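PDB 4LK5: enoyl-CoA hydratase from Mycobacterium avium subsp. paratuberculosis, which probably catalyses the hydration of enoyl-CoA thioesters as a member of the crotonase-like family. Local coordinates for residues L59-I64 with D112-E117; P78-V83 with L128-V133; C151-A156 with L210-Y215. All blocks are in the same frame, centred on the assembly; numbering follows the deposited sequence.

How the contacts relate
Contact 1 lies near the surface, on the other side of the chain's centre from contact 3, whereas contacts 2 and 3 are largely buried and belong to the same sheet. Contact 1 joins helix 61-76 to helix 113-127 mainly by aliphatic packing, without a hydrogen bond between its segments. Contacts 2 and 3 pair parallel strands, 82-87 with 132-136 and 153-157 with 213-215, through backbone hydrogen bonds. Strands 132-136 and 153-157 are neighbours, and Asp152 OD2 probably accepts a hydrogen bond from Val132 N, tying contact 3 to contact 2. Contact 3 adds a threonine hydroxyl and a water; both sheet contacts also reach the second subunit.

Contact 1 of 3, residues L59-I64 with D112-E117; sequences LTVPVI and DEIILE
Glu113 stretches its side chain across to Val61, bringing carboxylate oxygen OE1 to 4.1 Å from Val61 CG1. This is a loose touch at the margin of the contact, between two side chains that meet at about a right angle. One residue on, Ile114 supplies the hub. Its CG2 methyl packs against two branches of the facing helix at once, 4.0 Å from Val61 CG2 and 4.0 Å from Ile64 CD1. Val61 can meet both residues because its methyls are split: CG1 stands anti to the backbone N (chi1 -175°) and faces Glu113, while CG2 is turned to Ile114. Ile115 and Leu116 look elsewhere and pack on Phe262 of helix 254-269. A full turn after Glu113, Glu117 presents its aliphatic base, with CB 3.8 Å from Ile64 CG2. Beyond CB its chain bends at chi2 (-73°), and OE1 is hydrogen-bonded to Thr65 OG1 and salt-bridged to Arg120, so this oxygen is held by two partners outside the contact, beside a largely apolar interface. Thr65 OG1 is also hydrogen-bonded to Val61 O, which links this polar group to the first turn of helix 61-76. That turn starts at Thr60, the N-cap, whose OG1 accepts a weak capping bond of 3.3 Å from Val63 N. Two helix N-terminal turns thus lie side by side, with Val61 next to Ile114 and Ile64 next to Glu117, as a helix-helix contact within the alpha/beta crotonase-like fold.

Contact 2 of 3, residues P78-V83 with L128-V133; sequences PEVKVV and LPHPVV
His130 turns one ring face to the backbone of Val80: Val80 O stands 3.1 Å above the ring plane, offset toward the rim, with CE1 as its nearest ring atom at 3.2 Å. This is carbonyl packing on the ring and not a hydrogen bond. With chi1 -64° the imidazole swings beside its own backbone N, and Val80 CG1 comes obliquely to CD2 at 4.1 Å. Next along, Lys81 O nestles against His130 CB and Pro131 CD. Beyond it the chains become strands, and the valines sort by face. Val83 and Val132 lie side by side, pointing the same way, with Val83 CB 4.1 Å from Val132 CG2; Val83 CG2 also meets Leu128 CD2 tip to tip. On the other face Val82 CG1 packs on Val133 CG2 at 3.9 Å. The backbone of Val83 joins the strands in parallel register: its N donates to Pro131 O (3.1 Å), and its O accepts from Val133 N (2.6 Å). Val83 and Leu128 lie under Met71 of helix 61-76, while Val82 and Val133 are covered by Leu231 of helix 217-233. On the edge of strand 82-87 turned away from 132-136, the backbone of Val82 bonds to Gly44 and Phe46, which places the strand between 45-50 and 132-136. Pro131 touches Phe239 of helix 236-250 and Leu195 of the second subunit.

Contact 3 of 3, residues C151-A156 with L210-Y215; sequences CDVVLA and LVTAVY
Val154 and Thr212 carry the densest hydrogen bonding between the segments. Val154 N donates to the side-chain hydroxyl Thr212 OG1 (2.8 Å, nearly straight at 170°), while Val154 O accepts two bonds, from Thr212 N in its carbonyl plane (2.8 Å) and from Ala213 N, tilted out of it (3.3 Å). A chi1 of -52° sets OG1 beside the threonine's own backbone N, so hydroxyl and amide both face Val154. Further on the pattern is that of ordinary parallel strands: Ala156 N donates to Ala213 O, and Tyr215 N to Ala156 O. Ala156 O also receives a CA-H...O contact from Val214 CA at 3.1 Å. One water bridges the start of the pair, accepting from Thr212 OG1 (2.6 Å) and donating to Asp152 O (2.8 Å). Apolar contacts flank these bonds. Val154 CG1 meets Val211 CG1 at 3.7 Å, the two side chains crossing at about a right angle, and on the face of Leu155 the CG of that leucine sits at the edge of the Tyr215 ring, near its plane. Ile188 of the second subunit packs on Val154 and Thr212. The threonine hydroxyl thus takes the amide of Val154 and gives its proton to the water, continuing the ladder of bonds one step before strand 213-215, the outermost strand of the sheet within this chain.

Contact 1 of 3, residues L59-I64 with D112-E117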
# COMPACT_ATOMS: atom_id res chain seq x y z
N LEU C 59 10.55 27.34 2.28
CA LEU C 59 9.26 27.75 2.83
C LEU C 59 9.42 28.48 4.16
O LEU C 59 9.97 27.93 5.11
CB LEU C 59 8.36 26.52 2.98
CG LEU C 59 7.83 25.86 1.71
CD1 LEU C 59 6.89 24.69 2.00
CD2 LEU C 59 7.09 26.88 0.90
N THR C 60 8.97 29.73 4.20
CA THR C 60 8.91 30.49 5.44
C THR C 60 7.52 30.35 5.94
O THR C 60 6.63 29.88 5.22
CB THR C 60 9.07 31.99 5.20
OG1 THR C 60 7.95 32.45 4.41
CG2 THR C 60 10.37 32.30 4.49
N VAL C 61 7.28 30.84 7.15
CA VAL C 61 5.97 30.75 7.75
C VAL C 61 4.92 31.58 7.01
O VAL C 61 3.85 31.05 6.69
CB VAL C 61 6.02 31.09 9.23
CG1 VAL C 61 4.66 30.89 9.87
CG2 VAL C 61 7.06 30.21 9.91
N PRO C 62 5.20 32.88 6.74
CA PRO C 62 4.24 33.67 5.95
C PRO C 62 3.76 32.95 4.68
O PRO C 62 2.56 32.94 4.39
CB PRO C 62 5.05 34.93 5.57
CG PRO C 62 6.37 34.84 6.31
CD PRO C 62 6.27 33.73 7.30
N VAL C 63 4.68 32.34 3.96
CA VAL C 63 4.36 31.63 2.72
C VAL C 63 3.57 30.32 2.91
O VAL C 63 2.63 30.06 2.15
CB VAL C 63 5.63 31.37 1.89
CG1 VAL C 63 5.49 30.16 0.98
CG2 VAL C 63 5.95 32.60 1.06
N ILE C 64 3.95 29.52 3.90
CA ILE C 64 3.20 28.33 4.26
C ILE C 64 1.79 28.76 4.62
O ILE C 64 0.82 28.14 4.18
CB ILE C 64 3.85 27.55 5.43
CG1 ILE C 64 5.04 26.74 4.97
CG2 ILE C 64 2.88 26.55 6.05
CD1 ILE C 64 6.02 26.39 6.09
N ASP C 112 5.70 24.79 17.74
CA ASP C 112 5.85 26.01 16.99
C ASP C 112 4.76 26.10 15.88
O ASP C 112 4.18 25.09 15.44
CB ASP C 112 7.29 26.10 16.42
CG ASP C 112 7.97 27.48 16.67
OD1 ASP C 112 7.68 28.16 17.69
OD2 ASP C 112 8.83 27.89 15.84
N GLU C 113 4.50 27.33 15.44
CA GLU C 113 3.45 27.64 14.48
C GLU C 113 3.73 27.03 13.08
O GLU C 113 2.80 26.74 12.34
CB GLU C 113 3.28 29.19 14.39
CG GLU C 113 1.87 29.69 14.05
CD GLU C 113 1.77 31.16 13.55
OE1 GLU C 113 2.80 31.87 13.37
OE2 GLU C 113 0.62 31.61 13.32
N ILE C 114 5.00 26.87 12.70
CA ILE C 114 5.36 26.30 11.39
C ILE C 114 4.56 25.00 11.20
O ILE C 114 3.89 24.79 10.20
CB ILE C 114 6.85 25.88 11.23
CG1 ILE C 114 7.76 26.51 12.29
CG2 ILE C 114 7.36 26.19 9.83
CD1 ILE C 114 9.25 26.21 12.11
N ILE C 115 4.61 24.15 12.22
CA ILE C 115 3.99 22.85 12.10
C ILE C 115 2.47 22.91 12.03
O ILE C 115 1.85 22.21 11.21
CB ILE C 115 4.40 21.94 13.25
CG1 ILE C 115 5.93 21.86 13.31
CG2 ILE C 115 3.82 20.55 13.03
CD1 ILE C 115 6.47 21.50 14.67
N LEU C 116 1.88 23.74 12.89
CA LEU C 116 0.43 23.94 12.90
C LEU C 116 -0.06 24.38 11.54
O LEU C 116 -1.17 24.07 11.15
CB LEU C 116 0.03 25.00 13.92
CG LEU C 116 -0.61 24.71 15.29
CD1 LEU C 116 -0.21 23.36 15.85
CD2 LEU C 116 -0.27 25.84 16.27
N GLU C 117 0.76 25.13 10.82
CA GLU C 117 0.33 25.69 9.57
C GLU C 117 0.60 24.71 8.44
O GLU C 117 -0.18 24.67 7.46
CB GLU C 117 1.03 27.02 9.31
CG GLU C 117 0.63 28.12 10.28
CD GLU C 117 -0.76 28.63 10.03
OE1 GLU C 117 -0.91 29.49 9.13
OE2 GLU C 117 -1.71 28.19 10.72

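Contact 2 of 3, residues P78-V83 with L128-V133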
# COMPACT_ATOMS: atom_id res chain seq x y z
N PRO C 78 -16.72 28.98 -6.38
CA PRO C 78 -17.37 28.08 -7.34
C PRO C 78 -16.74 28.12 -8.74
O PRO C 78 -16.94 27.18 -9.52
CB PRO C 78 -18.82 28.58 -7.38
CG PRO C 78 -18.76 30.01 -6.94
CD PRO C 78 -17.44 30.27 -6.25
N GLU C 79 -15.98 29.18 -9.04
CA GLU C 79 -15.18 29.27 -10.28
C GLU C 79 -14.01 28.29 -10.41
O GLU C 79 -13.48 28.09 -11.53
CB GLU C 79 -14.62 30.71 -10.47
CG GLU C 79 -15.68 31.74 -10.82
CD GLU C 79 -16.58 31.22 -11.92
OE1 GLU C 79 -16.09 31.11 -13.07
OE2 GLU C 79 -17.74 30.86 -11.61
N VAL C 80 -13.60 27.69 -9.29
CA VAL C 80 -12.44 26.81 -9.27
C VAL C 80 -12.88 25.41 -9.68
O VAL C 80 -13.88 24.89 -9.16
CB VAL C 80 -11.76 26.82 -7.88
CG1 VAL C 80 -10.78 25.66 -7.72
CG2 VAL C 80 -11.05 28.15 -7.66
N LYS C 81 -12.17 24.83 -10.66
CA LYS C 81 -12.42 23.43 -11.06
C LYS C 81 -11.21 22.52 -10.88
O LYS C 81 -11.38 21.34 -10.60
CB LYS C 81 -12.88 23.35 -12.51
CG LYS C 81 -14.19 24.09 -12.79
CD LYS C 81 -15.39 23.15 -12.79
CE LYS C 81 -16.58 23.70 -13.56
NZ LYS C 81 -17.48 22.61 -14.06
N VAL C 82 -10.00 23.06 -11.04
CA VAL C 82 -8.76 22.29 -10.89
C VAL C 82 -7.80 23.19 -10.18
O VAL C 82 -7.92 24.39 -10.32
CB VAL C 82 -8.12 21.92 -12.24
CG1 VAL C 82 -6.88 21.04 -12.07
CG2 VAL C 82 -9.13 21.23 -13.14
N VAL C 83 -6.84 22.60 -9.45
CA VAL C 83 -5.88 23.35 -8.66
C VAL C 83 -4.45 22.82 -8.95
O VAL C 83 -4.23 21.62 -8.99
CB VAL C 83 -6.22 23.22 -7.15
CG1 VAL C 83 -5.13 23.82 -6.27
CG2 VAL C 83 -7.57 23.85 -6.83
N LEU C 128 -10.04 19.56 -0.10
CA LEU C 128 -10.46 20.36 -1.27
C LEU C 128 -11.32 19.59 -2.33
O LEU C 128 -10.82 18.68 -2.99
CB LEU C 128 -9.19 20.92 -1.92
CG LEU C 128 -9.21 22.03 -2.99
CD1 LEU C 128 -10.44 22.90 -2.87
CD2 LEU C 128 -7.94 22.88 -2.90
N PRO C 129 -12.61 19.96 -2.50
CA PRO C 129 -13.52 19.23 -3.42
C PRO C 129 -13.23 19.37 -4.94
O PRO C 129 -14.15 19.42 -5.76
CB PRO C 129 -14.90 19.82 -3.11
CG PRO C 129 -14.75 20.63 -1.88
CD PRO C 129 -13.30 21.01 -1.75
N HIS C 130 -11.96 19.40 -5.30
CA HIS C 130 -11.57 19.50 -6.66
C HIS C 130 -10.29 18.73 -6.83
O HIS C 130 -9.58 18.47 -5.85
CB HIS C 130 -11.38 20.98 -7.02
CG HIS C 130 -12.64 21.77 -6.93
ND1 HIS C 130 -13.71 21.56 -7.79
CD2 HIS C 130 -13.06 22.69 -6.04
CE1 HIS C 130 -14.71 22.35 -7.45
NE2 HIS C 130 -14.34 23.06 -6.39
N PRO C 131 -9.98 18.34 -8.07
CA PRO C 131 -8.68 17.70 -8.25
C PRO C 131 -7.58 18.69 -7.95
O PRO C 131 -7.66 19.84 -8.38
CB PRO C 131 -8.69 17.32 -9.72
CG PRO C 131 -10.13 17.06 -10.01
CD PRO C 131 -10.86 18.12 -9.23
N VAL C 132 -6.58 18.27 -7.18
CA VAL C 132 -5.43 19.09 -6.87
C VAL C 132 -4.19 18.47 -7.48
O VAL C 132 -3.89 17.32 -7.20
CB VAL C 132 -5.24 19.23 -5.36
CG1 VAL C 132 -3.96 20.02 -5.08
CG2 VAL C 132 -6.45 19.90 -4.74
N VAL C 133 -3.47 19.23 -8.31
CA VAL C 133 -2.38 18.70 -9.10
C VAL C 133 -1.05 19.25 -8.67
O VAL C 133 -0.90 20.44 -8.63
CB VAL C 133 -2.49 19.08 -10.58
CG1 VAL C 133 -1.40 18.34 -11.39
CG2 VAL C 133 -3.86 18.76 -11.13

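Contact 3 of 3, residues C151-A156 with L210-Y215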
# COMPACT_ATOMS: atom_id res chain seq x y z
N CYS C 151 -1.39 15.77 -2.56
CA CYS C 151 -2.19 16.08 -3.74
C CYS C 151 -2.83 14.80 -4.32
O CYS C 151 -2.64 13.70 -3.80
CB CYS C 151 -1.33 16.84 -4.73
SG CYS C 151 -0.77 18.43 -4.03
N ASP C 152 -3.62 14.97 -5.38
CA ASP C 152 -4.38 13.87 -6.00
C ASP C 152 -3.68 13.30 -7.22
O ASP C 152 -3.78 12.11 -7.56
CB ASP C 152 -5.73 14.42 -6.43
CG ASP C 152 -6.49 15.04 -5.26
OD1 ASP C 152 -6.60 14.38 -4.19
OD2 ASP C 152 -6.93 16.19 -5.40
N VAL C 153 -2.97 14.17 -7.88
CA VAL C 153 -2.28 13.83 -9.08
C VAL C 153 -0.89 14.42 -8.93
O VAL C 153 -0.77 15.58 -8.54
CB VAL C 153 -3.03 14.44 -10.29
CG1 VAL C 153 -2.18 14.37 -11.55
CG2 VAL C 153 -4.34 13.73 -10.49
N VAL C 154 0.13 13.62 -9.19
CA VAL C 154 1.49 14.13 -9.16
C VAL C 154 2.18 13.89 -10.49
O VAL C 154 2.44 12.77 -10.87
CB VAL C 154 2.27 13.51 -7.99
CG1 VAL C 154 3.64 14.15 -7.83
CG2 VAL C 154 1.48 13.66 -6.72
N LEU C 155 2.46 14.99 -11.21
CA LEU C 155 3.15 14.96 -12.49
C LEU C 155 4.60 15.37 -12.27
O LEU C 155 4.87 16.42 -11.72
CB LEU C 155 2.49 15.93 -13.45
CG LEU C 155 1.19 15.54 -14.21
CD1 LEU C 155 0.47 14.35 -13.66
CD2 LEU C 155 0.26 16.72 -14.31
N ALA C 156 5.51 14.51 -12.68
CA ALA C 156 6.92 14.76 -12.54
C ALA C 156 7.67 14.81 -13.90
O ALA C 156 7.31 14.13 -14.87
CB ALA C 156 7.51 13.68 -11.66
N LEU C 210 4.54 6.21 -6.52
CA LEU C 210 4.59 7.46 -5.76
C LEU C 210 4.07 8.63 -6.56
O LEU C 210 3.69 9.64 -5.96
CB LEU C 210 6.03 7.80 -5.33
CG LEU C 210 6.28 8.94 -4.33
CD1 LEU C 210 5.70 8.58 -2.99
CD2 LEU C 210 7.76 9.25 -4.14
N VAL C 211 4.10 8.55 -7.90
CA VAL C 211 3.59 9.64 -8.75
C VAL C 211 2.78 9.14 -9.92
O VAL C 211 2.82 7.98 -10.30
CB VAL C 211 4.71 10.55 -9.31
CG1 VAL C 211 5.59 11.06 -8.18
CG2 VAL C 211 5.55 9.83 -10.35
N THR C 212 2.04 10.07 -10.49
CA THR C 212 1.05 9.74 -11.45
C THR C 212 1.69 9.54 -12.84
O THR C 212 1.37 8.57 -13.57
CB THR C 212 -0.02 10.84 -11.44
OG1 THR C 212 -0.46 11.03 -10.08
CG2 THR C 212 -1.21 10.43 -12.31
N ALA C 213 2.61 10.44 -13.19
CA ALA C 213 3.31 10.34 -14.47
C ALA C 213 4.63 11.08 -14.52
O ALA C 213 4.84 12.04 -13.79
CB ALA C 213 2.40 10.81 -15.61
N VAL C 214 5.51 10.59 -15.39
CA VAL C 214 6.83 11.15 -15.61
C VAL C 214 6.88 11.56 -17.07
O VAL C 214 6.41 10.84 -17.92
CB VAL C 214 7.96 10.12 -15.36
CG1 VAL C 214 9.34 10.74 -15.59
CG2 VAL C 214 7.87 9.52 -13.95
N TYR C 215 7.46 12.71 -17.36
CA TYR C 215 7.61 13.16 -18.74
C TYR C 215 9.04 13.60 -18.95
O TYR C 215 9.64 14.18 -18.05
CB TYR C 215 6.70 14.34 -19.02
CG TYR C 215 5.27 14.06 -18.70
CD1 TYR C 215 4.59 13.05 -19.34
CD2 TYR C 215 4.60 14.81 -17.76
CE1 TYR C 215 3.26 12.80 -19.04
CE2 TYR C 215 3.27 14.56 -17.45
CZ TYR C 215 2.62 13.56 -18.09
OH TYR C 215 1.31 13.30 -17.79
O HOH W 1 -2.85 10.21 -9.33